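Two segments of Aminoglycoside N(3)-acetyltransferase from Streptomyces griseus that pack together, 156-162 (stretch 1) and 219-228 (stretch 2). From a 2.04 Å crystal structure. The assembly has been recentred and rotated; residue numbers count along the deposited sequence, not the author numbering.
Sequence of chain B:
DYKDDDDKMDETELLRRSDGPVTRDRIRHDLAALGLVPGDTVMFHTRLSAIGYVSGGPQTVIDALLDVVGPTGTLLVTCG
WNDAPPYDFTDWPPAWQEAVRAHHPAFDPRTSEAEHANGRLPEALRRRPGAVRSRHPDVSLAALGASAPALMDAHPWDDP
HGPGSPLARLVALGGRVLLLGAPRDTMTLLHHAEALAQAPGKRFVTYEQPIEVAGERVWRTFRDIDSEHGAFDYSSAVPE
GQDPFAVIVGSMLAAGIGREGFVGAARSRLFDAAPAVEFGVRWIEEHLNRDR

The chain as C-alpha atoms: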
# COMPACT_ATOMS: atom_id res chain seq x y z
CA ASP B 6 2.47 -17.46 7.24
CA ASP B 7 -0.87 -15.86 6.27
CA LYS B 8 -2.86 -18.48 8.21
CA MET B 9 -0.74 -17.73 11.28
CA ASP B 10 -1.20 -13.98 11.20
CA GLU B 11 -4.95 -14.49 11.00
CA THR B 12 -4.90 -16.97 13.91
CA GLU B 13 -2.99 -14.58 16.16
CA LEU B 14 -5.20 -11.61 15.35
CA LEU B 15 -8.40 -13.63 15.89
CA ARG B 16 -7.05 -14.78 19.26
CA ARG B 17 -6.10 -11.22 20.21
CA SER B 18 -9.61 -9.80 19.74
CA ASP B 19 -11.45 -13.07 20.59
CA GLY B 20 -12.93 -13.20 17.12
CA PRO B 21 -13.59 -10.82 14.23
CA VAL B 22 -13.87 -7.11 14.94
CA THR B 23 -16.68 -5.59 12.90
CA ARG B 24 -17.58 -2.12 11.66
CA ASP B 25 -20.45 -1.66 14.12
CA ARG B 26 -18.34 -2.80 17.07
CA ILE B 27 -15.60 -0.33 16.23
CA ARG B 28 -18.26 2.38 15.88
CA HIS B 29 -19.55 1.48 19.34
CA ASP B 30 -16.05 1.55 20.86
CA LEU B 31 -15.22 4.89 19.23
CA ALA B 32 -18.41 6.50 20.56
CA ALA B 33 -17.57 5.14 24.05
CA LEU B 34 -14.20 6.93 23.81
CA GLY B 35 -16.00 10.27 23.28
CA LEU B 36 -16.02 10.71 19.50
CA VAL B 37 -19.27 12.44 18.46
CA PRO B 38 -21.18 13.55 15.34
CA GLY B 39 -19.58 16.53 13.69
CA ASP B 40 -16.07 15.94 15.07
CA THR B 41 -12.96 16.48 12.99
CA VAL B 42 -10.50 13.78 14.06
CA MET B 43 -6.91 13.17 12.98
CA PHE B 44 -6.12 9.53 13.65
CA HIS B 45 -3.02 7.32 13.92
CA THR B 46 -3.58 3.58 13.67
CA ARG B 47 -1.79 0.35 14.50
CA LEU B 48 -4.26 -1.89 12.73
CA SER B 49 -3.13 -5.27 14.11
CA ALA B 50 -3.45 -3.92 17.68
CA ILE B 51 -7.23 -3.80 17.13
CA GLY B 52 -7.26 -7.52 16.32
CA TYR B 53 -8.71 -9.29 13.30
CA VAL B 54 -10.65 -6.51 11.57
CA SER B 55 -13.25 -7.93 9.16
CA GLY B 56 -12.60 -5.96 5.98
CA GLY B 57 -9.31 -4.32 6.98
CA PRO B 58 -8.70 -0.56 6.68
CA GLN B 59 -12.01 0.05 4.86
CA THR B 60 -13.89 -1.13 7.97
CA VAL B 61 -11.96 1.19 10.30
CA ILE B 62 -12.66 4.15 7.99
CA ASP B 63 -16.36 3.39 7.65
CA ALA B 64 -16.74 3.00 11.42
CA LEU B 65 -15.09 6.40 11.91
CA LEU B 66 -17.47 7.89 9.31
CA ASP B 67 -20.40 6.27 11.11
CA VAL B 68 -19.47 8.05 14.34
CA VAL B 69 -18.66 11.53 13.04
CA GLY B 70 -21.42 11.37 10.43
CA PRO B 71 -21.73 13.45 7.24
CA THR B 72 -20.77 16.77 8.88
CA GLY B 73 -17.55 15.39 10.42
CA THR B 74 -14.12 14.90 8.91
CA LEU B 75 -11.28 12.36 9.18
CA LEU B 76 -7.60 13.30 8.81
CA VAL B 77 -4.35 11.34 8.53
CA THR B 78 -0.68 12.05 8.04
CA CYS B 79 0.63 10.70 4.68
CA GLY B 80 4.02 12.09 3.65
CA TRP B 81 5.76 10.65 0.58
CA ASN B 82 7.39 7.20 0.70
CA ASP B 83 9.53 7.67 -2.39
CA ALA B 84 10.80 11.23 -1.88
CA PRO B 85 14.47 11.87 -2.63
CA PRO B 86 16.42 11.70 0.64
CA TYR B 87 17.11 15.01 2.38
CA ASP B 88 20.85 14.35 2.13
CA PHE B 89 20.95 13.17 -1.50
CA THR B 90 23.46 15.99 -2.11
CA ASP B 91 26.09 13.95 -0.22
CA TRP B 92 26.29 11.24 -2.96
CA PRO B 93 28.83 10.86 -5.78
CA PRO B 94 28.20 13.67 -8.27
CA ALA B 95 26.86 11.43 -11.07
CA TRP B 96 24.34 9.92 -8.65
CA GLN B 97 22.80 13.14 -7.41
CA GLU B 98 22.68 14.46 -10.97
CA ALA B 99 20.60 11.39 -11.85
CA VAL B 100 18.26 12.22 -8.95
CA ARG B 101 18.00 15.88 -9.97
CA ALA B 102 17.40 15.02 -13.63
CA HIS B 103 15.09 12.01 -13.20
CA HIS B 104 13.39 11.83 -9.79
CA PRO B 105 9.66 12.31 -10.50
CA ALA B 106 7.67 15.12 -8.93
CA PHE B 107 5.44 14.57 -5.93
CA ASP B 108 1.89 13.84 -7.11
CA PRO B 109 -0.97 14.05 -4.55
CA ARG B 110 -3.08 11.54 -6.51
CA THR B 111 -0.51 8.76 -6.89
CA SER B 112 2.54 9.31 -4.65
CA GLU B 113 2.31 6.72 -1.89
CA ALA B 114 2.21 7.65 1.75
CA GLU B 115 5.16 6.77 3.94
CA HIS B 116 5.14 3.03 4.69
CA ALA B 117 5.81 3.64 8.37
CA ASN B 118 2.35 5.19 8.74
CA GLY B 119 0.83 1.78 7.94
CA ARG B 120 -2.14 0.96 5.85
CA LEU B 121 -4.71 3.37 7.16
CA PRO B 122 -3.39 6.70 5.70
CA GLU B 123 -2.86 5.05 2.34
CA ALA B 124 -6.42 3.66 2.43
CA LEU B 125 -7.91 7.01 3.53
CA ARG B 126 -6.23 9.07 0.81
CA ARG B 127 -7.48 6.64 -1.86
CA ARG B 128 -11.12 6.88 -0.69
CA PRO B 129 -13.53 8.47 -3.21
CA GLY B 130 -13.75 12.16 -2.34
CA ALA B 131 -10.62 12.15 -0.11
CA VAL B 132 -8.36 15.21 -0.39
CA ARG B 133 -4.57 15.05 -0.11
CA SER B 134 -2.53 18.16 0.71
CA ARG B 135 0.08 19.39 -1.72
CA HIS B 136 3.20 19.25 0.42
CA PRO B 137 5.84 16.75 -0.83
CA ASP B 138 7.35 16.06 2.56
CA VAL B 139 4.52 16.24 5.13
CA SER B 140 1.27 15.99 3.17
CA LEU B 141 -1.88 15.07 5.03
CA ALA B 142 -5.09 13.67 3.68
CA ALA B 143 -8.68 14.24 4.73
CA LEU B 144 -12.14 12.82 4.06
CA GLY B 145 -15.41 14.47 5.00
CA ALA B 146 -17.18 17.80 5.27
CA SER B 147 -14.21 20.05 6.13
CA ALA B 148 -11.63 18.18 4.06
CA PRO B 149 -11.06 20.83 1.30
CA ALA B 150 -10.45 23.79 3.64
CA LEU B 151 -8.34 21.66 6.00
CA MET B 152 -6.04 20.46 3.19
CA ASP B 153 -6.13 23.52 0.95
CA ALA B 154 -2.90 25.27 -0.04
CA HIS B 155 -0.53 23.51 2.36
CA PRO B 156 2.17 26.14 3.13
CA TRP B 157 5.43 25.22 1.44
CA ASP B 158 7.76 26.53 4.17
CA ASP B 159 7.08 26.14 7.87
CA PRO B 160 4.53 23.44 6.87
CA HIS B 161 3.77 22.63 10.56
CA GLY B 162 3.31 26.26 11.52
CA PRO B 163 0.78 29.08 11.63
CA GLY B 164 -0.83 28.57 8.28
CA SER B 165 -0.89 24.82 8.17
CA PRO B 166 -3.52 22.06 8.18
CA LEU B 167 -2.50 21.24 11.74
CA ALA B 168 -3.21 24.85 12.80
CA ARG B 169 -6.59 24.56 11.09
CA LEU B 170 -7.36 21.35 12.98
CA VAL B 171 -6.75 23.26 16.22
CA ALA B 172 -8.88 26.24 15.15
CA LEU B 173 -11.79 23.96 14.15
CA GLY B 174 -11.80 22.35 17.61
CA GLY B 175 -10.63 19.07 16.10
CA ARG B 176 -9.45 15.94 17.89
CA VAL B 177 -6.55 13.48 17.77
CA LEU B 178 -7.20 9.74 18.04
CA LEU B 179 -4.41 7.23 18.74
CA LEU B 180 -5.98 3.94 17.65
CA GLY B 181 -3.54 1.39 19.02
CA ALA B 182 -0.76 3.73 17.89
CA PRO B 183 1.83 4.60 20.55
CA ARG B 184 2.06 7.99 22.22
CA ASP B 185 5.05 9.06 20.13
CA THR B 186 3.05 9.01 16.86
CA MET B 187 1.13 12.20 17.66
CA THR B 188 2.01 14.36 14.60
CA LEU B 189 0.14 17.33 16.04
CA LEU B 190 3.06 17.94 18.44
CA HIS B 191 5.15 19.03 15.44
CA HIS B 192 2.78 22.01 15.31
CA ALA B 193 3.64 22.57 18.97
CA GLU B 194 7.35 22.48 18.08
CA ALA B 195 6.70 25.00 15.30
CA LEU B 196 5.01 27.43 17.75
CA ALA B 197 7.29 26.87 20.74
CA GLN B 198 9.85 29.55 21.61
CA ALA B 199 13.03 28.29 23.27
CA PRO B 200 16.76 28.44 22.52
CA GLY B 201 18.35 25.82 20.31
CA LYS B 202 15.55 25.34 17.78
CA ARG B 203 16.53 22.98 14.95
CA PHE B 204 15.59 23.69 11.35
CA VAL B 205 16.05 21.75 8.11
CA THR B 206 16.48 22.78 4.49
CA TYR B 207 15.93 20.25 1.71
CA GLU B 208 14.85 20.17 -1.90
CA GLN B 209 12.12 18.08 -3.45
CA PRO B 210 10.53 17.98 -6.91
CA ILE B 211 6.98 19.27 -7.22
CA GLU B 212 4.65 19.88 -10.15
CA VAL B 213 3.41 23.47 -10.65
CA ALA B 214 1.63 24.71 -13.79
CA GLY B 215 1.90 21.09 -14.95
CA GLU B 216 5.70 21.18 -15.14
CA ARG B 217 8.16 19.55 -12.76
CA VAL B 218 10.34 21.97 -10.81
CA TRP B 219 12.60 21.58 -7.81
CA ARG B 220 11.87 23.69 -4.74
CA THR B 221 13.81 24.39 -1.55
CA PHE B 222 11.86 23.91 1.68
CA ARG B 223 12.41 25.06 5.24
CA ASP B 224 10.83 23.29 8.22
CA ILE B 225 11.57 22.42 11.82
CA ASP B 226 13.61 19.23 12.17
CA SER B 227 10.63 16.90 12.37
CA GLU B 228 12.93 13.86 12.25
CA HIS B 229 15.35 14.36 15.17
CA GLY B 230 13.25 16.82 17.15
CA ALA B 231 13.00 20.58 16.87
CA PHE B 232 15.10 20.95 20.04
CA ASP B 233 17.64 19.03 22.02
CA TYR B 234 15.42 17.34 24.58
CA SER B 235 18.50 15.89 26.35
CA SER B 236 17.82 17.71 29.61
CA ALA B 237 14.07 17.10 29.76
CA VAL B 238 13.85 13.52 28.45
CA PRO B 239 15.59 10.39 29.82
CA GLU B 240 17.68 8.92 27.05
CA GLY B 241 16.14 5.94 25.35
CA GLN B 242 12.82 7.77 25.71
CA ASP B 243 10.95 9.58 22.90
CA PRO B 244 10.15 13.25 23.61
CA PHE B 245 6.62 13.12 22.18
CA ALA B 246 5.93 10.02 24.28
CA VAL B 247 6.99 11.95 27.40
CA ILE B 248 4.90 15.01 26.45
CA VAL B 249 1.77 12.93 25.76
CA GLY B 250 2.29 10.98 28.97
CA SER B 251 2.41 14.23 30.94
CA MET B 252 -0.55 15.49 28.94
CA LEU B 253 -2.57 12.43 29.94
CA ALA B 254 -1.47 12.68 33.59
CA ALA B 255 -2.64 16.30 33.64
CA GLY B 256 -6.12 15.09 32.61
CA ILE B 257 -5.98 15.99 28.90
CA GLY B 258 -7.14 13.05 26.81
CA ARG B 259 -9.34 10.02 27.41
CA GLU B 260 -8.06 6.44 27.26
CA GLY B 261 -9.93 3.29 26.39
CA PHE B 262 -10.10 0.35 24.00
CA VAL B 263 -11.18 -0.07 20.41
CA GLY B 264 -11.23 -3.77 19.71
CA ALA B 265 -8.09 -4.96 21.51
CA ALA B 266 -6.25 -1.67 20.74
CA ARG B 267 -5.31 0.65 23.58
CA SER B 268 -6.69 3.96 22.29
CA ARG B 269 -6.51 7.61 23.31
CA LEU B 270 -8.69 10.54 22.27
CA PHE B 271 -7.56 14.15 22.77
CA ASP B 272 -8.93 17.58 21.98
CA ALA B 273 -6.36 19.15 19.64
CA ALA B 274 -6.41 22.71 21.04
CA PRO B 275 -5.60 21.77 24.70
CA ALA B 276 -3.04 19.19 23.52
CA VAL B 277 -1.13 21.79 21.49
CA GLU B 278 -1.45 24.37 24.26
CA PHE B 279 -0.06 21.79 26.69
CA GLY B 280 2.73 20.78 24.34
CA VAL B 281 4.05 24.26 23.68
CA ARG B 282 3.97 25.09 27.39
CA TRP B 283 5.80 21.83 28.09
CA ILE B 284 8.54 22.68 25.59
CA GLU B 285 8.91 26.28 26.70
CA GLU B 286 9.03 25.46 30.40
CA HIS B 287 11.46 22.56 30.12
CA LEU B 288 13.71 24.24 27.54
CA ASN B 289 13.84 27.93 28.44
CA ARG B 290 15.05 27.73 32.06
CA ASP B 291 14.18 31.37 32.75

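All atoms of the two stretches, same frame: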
# COMPACT_ATOMS: atom_id res chain seq x y z
N PRO B 156 1.06 25.19 3.26
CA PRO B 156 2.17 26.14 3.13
C PRO B 156 3.46 25.41 2.85
O PRO B 156 3.80 24.45 3.54
CB PRO B 156 2.21 26.83 4.49
CG PRO B 156 0.84 26.64 5.05
CD PRO B 156 0.40 25.29 4.57
N TRP B 157 4.20 25.90 1.85
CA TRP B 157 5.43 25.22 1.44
C TRP B 157 6.45 25.20 2.57
O TRP B 157 6.94 24.13 2.97
CB TRP B 157 6.03 25.90 0.22
CG TRP B 157 5.23 25.81 -1.05
CD1 TRP B 157 4.93 26.84 -1.92
CD2 TRP B 157 4.70 24.62 -1.64
NE1 TRP B 157 4.20 26.36 -2.99
CE2 TRP B 157 4.04 25.00 -2.83
CE3 TRP B 157 4.67 23.27 -1.26
CZ2 TRP B 157 3.40 24.08 -3.65
CZ3 TRP B 157 4.03 22.37 -2.08
CH2 TRP B 157 3.41 22.77 -3.26
N ASP B 158 6.81 26.37 3.08
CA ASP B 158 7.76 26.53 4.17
C ASP B 158 7.02 26.64 5.49
O ASP B 158 5.86 27.03 5.53
CB ASP B 158 8.61 27.79 3.96
CG ASP B 158 9.50 27.67 2.74
OD1 ASP B 158 10.41 26.84 2.78
OD2 ASP B 158 9.30 28.43 1.76
N ASP B 159 7.73 26.31 6.58
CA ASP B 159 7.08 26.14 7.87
C ASP B 159 5.77 25.36 7.71
O ASP B 159 4.70 25.84 8.11
CB ASP B 159 6.83 27.50 8.54
CG ASP B 159 6.77 27.41 10.07
OD1 ASP B 159 7.34 26.45 10.65
OD2 ASP B 159 6.14 28.29 10.71
N PRO B 160 5.79 24.16 7.11
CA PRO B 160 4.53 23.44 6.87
C PRO B 160 3.87 22.86 8.13
O PRO B 160 2.79 22.26 8.01
CB PRO B 160 4.96 22.31 5.93
CG PRO B 160 6.38 21.99 6.38
CD PRO B 160 6.98 23.35 6.77
N HIS B 161 4.46 22.98 9.32
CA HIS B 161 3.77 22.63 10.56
C HIS B 161 3.33 23.86 11.34
O HIS B 161 2.88 23.72 12.49
CB HIS B 161 4.66 21.78 11.48
CG HIS B 161 5.05 20.47 10.89
ND1 HIS B 161 6.28 20.25 10.31
CD2 HIS B 161 4.37 19.29 10.81
CE1 HIS B 161 6.35 19.00 9.89
NE2 HIS B 161 5.21 18.39 10.19
N GLY B 162 3.46 25.05 10.76
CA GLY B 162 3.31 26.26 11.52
C GLY B 162 1.94 26.91 11.41
O GLY B 162 0.92 26.26 11.14
N TRP B 219 12.08 21.75 -9.16
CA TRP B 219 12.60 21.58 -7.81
C TRP B 219 12.27 22.81 -6.98
O TRP B 219 12.13 23.92 -7.51
CB TRP B 219 14.11 21.33 -7.84
CG TRP B 219 14.42 19.96 -8.31
CD1 TRP B 219 14.44 19.52 -9.61
CD2 TRP B 219 14.66 18.79 -7.50
NE1 TRP B 219 14.70 18.18 -9.65
CE2 TRP B 219 14.84 17.71 -8.37
CE3 TRP B 219 14.76 18.58 -6.12
CZ2 TRP B 219 15.13 16.41 -7.90
CZ3 TRP B 219 15.03 17.30 -5.66
CH2 TRP B 219 15.21 16.23 -6.55
N ARG B 220 12.11 22.61 -5.68
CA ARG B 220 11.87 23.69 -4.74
C ARG B 220 12.66 23.42 -3.47
O ARG B 220 12.82 22.27 -3.08
CB ARG B 220 10.37 23.85 -4.41
CG ARG B 220 10.04 25.15 -3.71
CD ARG B 220 8.55 25.42 -3.53
NE ARG B 220 8.32 26.74 -2.92
CZ ARG B 220 8.70 27.10 -1.69
NH1 ARG B 220 9.31 26.24 -0.86
NH2 ARG B 220 8.45 28.34 -1.26
N THR B 221 13.15 24.48 -2.85
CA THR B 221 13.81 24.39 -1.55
C THR B 221 12.79 24.66 -0.46
O THR B 221 11.97 25.58 -0.58
CB THR B 221 14.97 25.40 -1.47
OG1 THR B 221 16.01 25.01 -2.37
CG2 THR B 221 15.53 25.45 -0.07
N PHE B 222 12.83 23.86 0.59
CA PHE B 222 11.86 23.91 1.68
C PHE B 222 12.57 24.12 3.00
O PHE B 222 13.66 23.57 3.22
CB PHE B 222 11.05 22.60 1.77
CG PHE B 222 10.23 22.33 0.56
CD1 PHE B 222 10.78 21.65 -0.52
CD2 PHE B 222 8.92 22.81 0.46
CE1 PHE B 222 10.03 21.41 -1.66
CE2 PHE B 222 8.16 22.57 -0.67
CZ PHE B 222 8.71 21.87 -1.75
N ARG B 223 11.94 24.88 3.88
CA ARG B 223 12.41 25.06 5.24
C ARG B 223 11.33 24.58 6.19
O ARG B 223 10.15 24.86 5.98
CB ARG B 223 12.75 26.52 5.52
CG ARG B 223 13.25 26.75 6.94
CD ARG B 223 13.56 28.19 7.16
NE ARG B 223 13.49 28.57 8.57
CZ ARG B 223 14.53 28.61 9.39
NH1 ARG B 223 15.75 28.28 8.95
NH2 ARG B 223 14.37 29.00 10.65
N ASP B 224 11.74 23.88 7.25
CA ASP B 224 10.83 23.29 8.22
C ASP B 224 11.60 23.17 9.54
O ASP B 224 12.82 23.33 9.58
CB ASP B 224 10.32 21.91 7.73
CG ASP B 224 9.18 21.33 8.61
OD1 ASP B 224 8.53 22.09 9.37
OD2 ASP B 224 8.91 20.11 8.51
N ILE B 225 10.87 22.93 10.63
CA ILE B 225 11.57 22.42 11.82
C ILE B 225 12.05 20.99 11.55
O ILE B 225 11.56 20.29 10.66
CB ILE B 225 10.68 22.47 13.08
CG1 ILE B 225 9.37 21.73 12.81
CG2 ILE B 225 10.41 23.90 13.50
CD1 ILE B 225 8.97 20.75 13.91
N ASP B 226 13.03 20.56 12.33
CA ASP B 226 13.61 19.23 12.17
C ASP B 226 12.62 18.23 12.74
O ASP B 226 12.67 17.85 13.91
CB ASP B 226 14.97 19.15 12.86
CG ASP B 226 15.66 17.82 12.64
OD1 ASP B 226 14.98 16.82 12.33
OD2 ASP B 226 16.89 17.78 12.79
N SER B 227 11.68 17.79 11.90
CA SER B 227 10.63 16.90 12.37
C SER B 227 11.08 15.45 12.37
O SER B 227 10.23 14.56 12.49
CB SER B 227 9.37 17.05 11.52
OG SER B 227 9.51 16.43 10.24
N GLU B 228 12.37 15.20 12.24
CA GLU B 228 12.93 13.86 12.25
C GLU B 228 13.70 13.57 13.53
O GLU B 228 13.51 12.52 14.14
CB GLU B 228 13.83 13.65 11.03
CG GLU B 228 14.43 12.26 10.94
CD GLU B 228 14.99 11.96 9.56
OE1 GLU B 228 14.21 11.98 8.58
OE2 GLU B 228 16.22 11.71 9.45
O HOH W 1 12.82 27.37 1.43
O HOH W 2 6.81 23.97 10.39

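Residues 219-225 belong to a strand that begins earlier in the chain, and the irregular segment 156-162 lies against it, the two together burying 497 Å². Trp219 is out of reach of stretch 1, so the contact begins at Arg220. Its CA-to-CB bond points toward stretch 1, and the extended chain (chi1 to chi3 all t) brings CD and NE over one face of the Trp157 indole: CD of Arg220 sits 4.2 Å from the centroid of the Trp157 five-membered ring and 11° off the ring normal, a CH-pi contact. The guanidinium then reaches Asp158. Arg220 NH2 donates to Asp158 OD2 at 3.1 Å with an angle of 158°, forming a salt bridge, and Arg220 NH1 adds a weak hydrogen bond to the same OD2 of Asp158 at 3.4 Å. Arginine suits this place because it sets its CD methylene against the indole face and carries a charged guanidinium on to the Asp158 carboxylate.

Thr221 contributes mainly its backbone. Water 1 donates to Asp158 OD1 (2.8 Å) and, weakly, to Thr221 O (2.8 Å), linking the two stretches.

Phe222 is buried, and the end of its side chain comes nearer to stretch 1 than its sideways CA-to-CB bond suggests. Its CE2 lies 3.6 Å from Trp157 CE3; with ring planes at 69° and centroids 6.0 Å apart, the pair is oblique. A flat, apolar phenyl suits this position beside the indole. The carbonyl Trp157 O approaches the edge of the phenyl ring, 3.5 Å from Phe222 CD2.

At Arg223 the backbone does the work while the end of the side chain leads away. Arg223 N donates to Asp158 OD1 at 2.7 Å (146°), and Arg223 O accepts from Asp159 N at 2.9 Å (143°). The Asp158 carboxylate, with chi1 m, thus serves the strand backbone through OD1 and the Arg220 guanidinium through OD2. A CA-H...O contact from Asp158 CA to Arg223 O, 3.4 Å, reinforces the approach.

Asp224, buried, meets the type I turn from Asp159 to Gly162, which is closed by Gly162 N to Asp159 O at 3.0 Å. The CA-to-CB bond of His161 points toward the strand, and its ND1 donates to Asp224 OD1 at 3.1 Å (161°), with the acceptor near the imidazole plane. Water 2 donates to Asp224 OD1 (2.7 Å) and Asp159 OD1 (2.5 Å) and accepts from His161 N (2.8 Å). A carboxylate suits Asp224 because it accepts from both imidazole and water.

Ile225 CG1, 4.2 Å from His161 ND1, and Ser227 CB, 3.9 Å from His161 CE1, also lie close to the imidazole. Asp226 and Glu228 make no contact with stretch 1.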